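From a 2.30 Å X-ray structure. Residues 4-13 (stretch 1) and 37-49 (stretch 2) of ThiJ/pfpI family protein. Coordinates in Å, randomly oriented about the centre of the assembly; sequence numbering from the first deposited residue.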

# COMPACT_ATOMS: atom_id res chain seq x y z
N GLN D 4 -8.55 -8.17 -24.01
CA GLN D 4 -9.09 -7.30 -22.89
C GLN D 4 -9.29 -8.11 -21.58
O GLN D 4 -10.09 -9.05 -21.53
CB GLN D 4 -10.39 -6.60 -23.34
CG GLN D 4 -11.01 -5.67 -22.26
CD GLN D 4 -10.10 -4.46 -21.86
OE1 GLN D 4 -9.31 -4.50 -20.87
NE2 GLN D 4 -10.24 -3.36 -22.63
N THR D 5 -8.56 -7.76 -20.53
CA THR D 5 -8.63 -8.46 -19.22
C THR D 5 -9.99 -8.34 -18.54
O THR D 5 -10.52 -7.23 -18.41
CB THR D 5 -7.55 -7.88 -18.26
OG1 THR D 5 -6.26 -8.08 -18.85
CG2 THR D 5 -7.63 -8.49 -16.82
N LYS D 6 -10.53 -9.47 -18.10
CA LYS D 6 -11.90 -9.54 -17.58
C LYS D 6 -11.94 -9.75 -16.07
O LYS D 6 -12.83 -9.22 -15.41
CB LYS D 6 -12.72 -10.59 -18.33
CG LYS D 6 -13.06 -10.14 -19.75
CD LYS D 6 -14.16 -10.97 -20.47
CE LYS D 6 -14.99 -10.11 -21.44
NZ LYS D 6 -16.35 -9.72 -20.82
N LYS D 7 -11.00 -10.49 -15.49
CA LYS D 7 -10.93 -10.62 -14.01
C LYS D 7 -9.55 -10.29 -13.48
O LYS D 7 -8.59 -10.35 -14.20
CB LYS D 7 -11.39 -12.00 -13.58
CG LYS D 7 -12.65 -12.40 -14.36
CD LYS D 7 -13.51 -13.40 -13.64
CE LYS D 7 -14.83 -13.58 -14.38
NZ LYS D 7 -14.63 -14.09 -15.80
N ALA D 8 -9.49 -9.85 -12.24
CA ALA D 8 -8.26 -9.57 -11.54
C ALA D 8 -8.35 -10.30 -10.23
O ALA D 8 -9.29 -10.18 -9.53
CB ALA D 8 -8.04 -8.09 -11.34
N PHE D 9 -7.35 -11.13 -9.99
CA PHE D 9 -7.22 -11.90 -8.74
C PHE D 9 -6.06 -11.42 -7.92
O PHE D 9 -5.00 -11.16 -8.46
CB PHE D 9 -7.02 -13.38 -9.06
CG PHE D 9 -8.21 -13.99 -9.74
CD1 PHE D 9 -9.38 -14.24 -9.03
CD2 PHE D 9 -8.17 -14.30 -11.07
CE1 PHE D 9 -10.46 -14.80 -9.61
CE2 PHE D 9 -9.30 -14.87 -11.71
CZ PHE D 9 -10.45 -15.10 -10.93
N LEU D 10 -6.27 -11.25 -6.61
CA LEU D 10 -5.14 -11.06 -5.72
C LEU D 10 -5.07 -12.26 -4.81
O LEU D 10 -5.94 -12.50 -3.97
CB LEU D 10 -5.32 -9.77 -4.93
CG LEU D 10 -4.27 -9.47 -3.85
CD1 LEU D 10 -2.92 -9.03 -4.49
CD2 LEU D 10 -4.84 -8.53 -2.77
N TYR D 11 -3.98 -12.98 -4.89
CA TYR D 11 -3.71 -14.04 -3.89
C TYR D 11 -3.43 -13.46 -2.51
O TYR D 11 -2.47 -12.67 -2.33
CB TYR D 11 -2.58 -14.93 -4.41
CG TYR D 11 -2.27 -16.12 -3.53
CD1 TYR D 11 -3.22 -17.12 -3.28
CD2 TYR D 11 -1.00 -16.27 -2.99
CE1 TYR D 11 -2.90 -18.22 -2.46
CE2 TYR D 11 -0.67 -17.36 -2.23
CZ TYR D 11 -1.63 -18.32 -1.94
OH TYR D 11 -1.26 -19.39 -1.13
N VAL D 12 -4.26 -13.85 -1.56
CA VAL D 12 -4.19 -13.39 -0.15
C VAL D 12 -3.74 -14.52 0.80
O VAL D 12 -4.24 -15.64 0.73
CB VAL D 12 -5.56 -12.64 0.33
CG1 VAL D 12 -5.81 -11.42 -0.57
CG2 VAL D 12 -6.73 -13.54 0.36
N PHE D 13 -2.75 -14.21 1.65
CA PHE D 13 -2.09 -15.17 2.59
C PHE D 13 -1.53 -14.46 3.79
O PHE D 13 -1.18 -13.29 3.71
CB PHE D 13 -0.98 -15.99 1.95
CG PHE D 13 0.08 -15.16 1.26
CD1 PHE D 13 1.27 -14.91 1.87
CD2 PHE D 13 -0.14 -14.65 -0.03
CE1 PHE D 13 2.21 -14.17 1.26
CE2 PHE D 13 0.78 -13.88 -0.65
CZ PHE D 13 1.98 -13.64 -0.01
N ASP D 37 -15.06 4.56 -21.57
CA ASP D 37 -15.87 3.34 -21.74
C ASP D 37 -15.32 2.06 -21.14
O ASP D 37 -15.71 0.98 -21.54
CB ASP D 37 -16.02 3.03 -23.21
CG ASP D 37 -16.57 4.15 -24.01
OD1 ASP D 37 -17.60 4.79 -23.55
OD2 ASP D 37 -15.96 4.32 -25.11
N LEU D 38 -14.40 2.16 -20.21
CA LEU D 38 -13.89 0.99 -19.50
C LEU D 38 -14.30 1.06 -18.02
O LEU D 38 -13.97 2.02 -17.30
CB LEU D 38 -12.39 0.85 -19.71
CG LEU D 38 -11.97 -0.63 -19.95
CD1 LEU D 38 -12.91 -1.72 -19.28
CD2 LEU D 38 -11.88 -0.90 -21.48
N ALA D 39 -15.11 0.08 -17.63
CA ALA D 39 -15.53 -0.19 -16.24
C ALA D 39 -14.36 -0.73 -15.32
O ALA D 39 -13.37 -1.33 -15.81
CB ALA D 39 -16.74 -1.15 -16.24
N PRO D 40 -14.47 -0.52 -13.99
CA PRO D 40 -13.45 -1.02 -13.05
C PRO D 40 -13.10 -2.46 -13.27
O PRO D 40 -13.94 -3.21 -13.71
CB PRO D 40 -14.12 -0.84 -11.68
CG PRO D 40 -15.09 0.35 -11.92
CD PRO D 40 -15.60 0.12 -13.29
N LEU D 41 -11.85 -2.85 -13.02
CA LEU D 41 -11.47 -4.26 -13.04
C LEU D 41 -11.57 -4.74 -11.63
O LEU D 41 -10.66 -4.49 -10.85
CB LEU D 41 -10.06 -4.42 -13.51
CG LEU D 41 -9.62 -5.84 -13.79
CD1 LEU D 41 -10.65 -6.62 -14.60
CD2 LEU D 41 -8.28 -5.79 -14.51
N LYS D 42 -12.70 -5.36 -11.27
CA LYS D 42 -12.95 -5.84 -9.89
C LYS D 42 -11.88 -6.84 -9.47
O LYS D 42 -11.56 -7.74 -10.24
CB LYS D 42 -14.36 -6.44 -9.76
CG LYS D 42 -15.49 -5.40 -9.86
CD LYS D 42 -15.56 -4.50 -8.55
CE LYS D 42 -15.20 -2.99 -8.82
NZ LYS D 42 -15.60 -2.04 -7.69
N VAL D 43 -11.26 -6.59 -8.32
CA VAL D 43 -10.23 -7.42 -7.72
C VAL D 43 -10.95 -8.43 -6.81
O VAL D 43 -11.65 -8.05 -5.86
CB VAL D 43 -9.16 -6.58 -6.99
CG1 VAL D 43 -8.09 -7.50 -6.18
CG2 VAL D 43 -8.46 -5.63 -7.99
N ILE D 44 -10.83 -9.70 -7.17
CA ILE D 44 -11.29 -10.84 -6.33
C ILE D 44 -10.14 -11.41 -5.50
O ILE D 44 -9.12 -11.90 -6.04
CB ILE D 44 -11.92 -11.99 -7.17
CG1 ILE D 44 -12.96 -11.42 -8.14
CG2 ILE D 44 -12.58 -13.05 -6.22
CD1 ILE D 44 -13.02 -12.15 -9.49
N THR D 45 -10.26 -11.36 -4.20
CA THR D 45 -9.20 -11.93 -3.37
C THR D 45 -9.32 -13.49 -3.35
O THR D 45 -10.41 -14.01 -3.17
CB THR D 45 -9.11 -11.31 -1.94
OG1 THR D 45 -10.28 -11.59 -1.20
CG2 THR D 45 -8.91 -9.81 -1.99
N VAL D 46 -8.21 -14.20 -3.62
CA VAL D 46 -8.22 -15.67 -3.57
C VAL D 46 -7.22 -16.22 -2.56
O VAL D 46 -6.09 -15.84 -2.54
CB VAL D 46 -8.09 -16.38 -4.94
CG1 VAL D 46 -7.56 -15.52 -6.06
CG2 VAL D 46 -7.26 -17.63 -4.77
N GLY D 47 -7.70 -17.06 -1.66
CA GLY D 47 -6.92 -17.61 -0.56
C GLY D 47 -6.56 -19.01 -0.93
O GLY D 47 -7.16 -19.56 -1.90
N ALA D 48 -5.60 -19.58 -0.20
CA ALA D 48 -5.30 -21.03 -0.33
C ALA D 48 -6.55 -21.80 0.05
O ALA D 48 -6.80 -22.86 -0.49
CB ALA D 48 -4.09 -21.49 0.54
N ASN D 49 -7.32 -21.23 0.99
CA ASN D 49 -8.59 -21.69 1.43
C ASN D 49 -9.36 -20.46 1.99
O ASN D 49 -8.84 -19.35 1.95
CB ASN D 49 -8.38 -22.67 2.54
CG ASN D 49 -7.73 -22.03 3.75
OD1 ASN D 49 -7.97 -20.85 4.08
ND2 ASN D 49 -6.91 -22.80 4.44
O HOH W 1 -12.87 -9.26 -11.69
O HOH W 2 -4.57 -18.25 1.98

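At each end of this parallel strand pair a water molecule takes over where the direct backbone hydrogen bonds stop. Water 2 donates to Val12 O (2.9 Å) and accepts from Ala48 N (2.8 Å), filling a gap of 4.3 Å between Val12 O and Ala48 N that is too wide for a direct bond. At the other end, water 1 donates to Lys42 O at 2.5 Å and accepts a weak bond from Ala8 N at 3.5 Å. Ala8 O and Lys42 O lie 3.4 Å apart, but both are acceptors, so no bond joins them.

Between the waters runs the regular parallel ladder. Ile44 N donates to Ala8 O (2.9 Å), Leu10 N to Ile44 O (3.0 Å), Val46 N to Leu10 O (2.9 Å) and Val12 N to Val46 O (2.9 Å). Thus Ile44 and Val46 use both their N and O atoms across the contact, and Leu10 does the same from the first strand. The carbonyls also receive CA-H...O contacts, such as Phe9 CA to Ile44 O at 3.3 Å and Thr45 CA to Leu10 O at 3.4 Å, so each of these oxygens meets both an amide and an alpha hydrogen.

Side chains alternate between the two faces. On one, Phe9 and Tyr11 lie beside Ile44 and Val46. The broad Phe9 ring spans two neighbours, with CE1 3.7 Å from Ile44 CD1 and CD1 3.7 Å from Val46 CG1; branched aliphatic residues suit both the extended backbone and this packing. Tyr11 reaches farther along the partner, its CE1 lying 3.8 Å from Ala48 N. Its OH, 3.9 Å from Ala48 CB, is buried with no polar partner in the model.

The other face carries Ala8, Leu10, Val43 and Thr45, and Leu41 and Val12 pack against its residues. The small Ala8 leaves room for close approach by Leu41: Ala8 CB is 3.7 Å from Leu41 CG. Leu41 also extends to Thr5, with CD2 3.6 Å from Thr5 CG2, so the long branched side chain of Leu41 packs against the segment leading into the first strand. Leu10 CB meets Val43 CG1 at 3.8 Å, while Val12 CG1 lies 3.6 Å from Thr45 CB. Thr45 presents carbon to this contact, and its OG1 is satisfied elsewhere in the structure.

Gly47 closes the second strand. An ideal CB there would lie only 2.5 Å from Asn49 O, so the absence of a side chain fits this local turn of the chain.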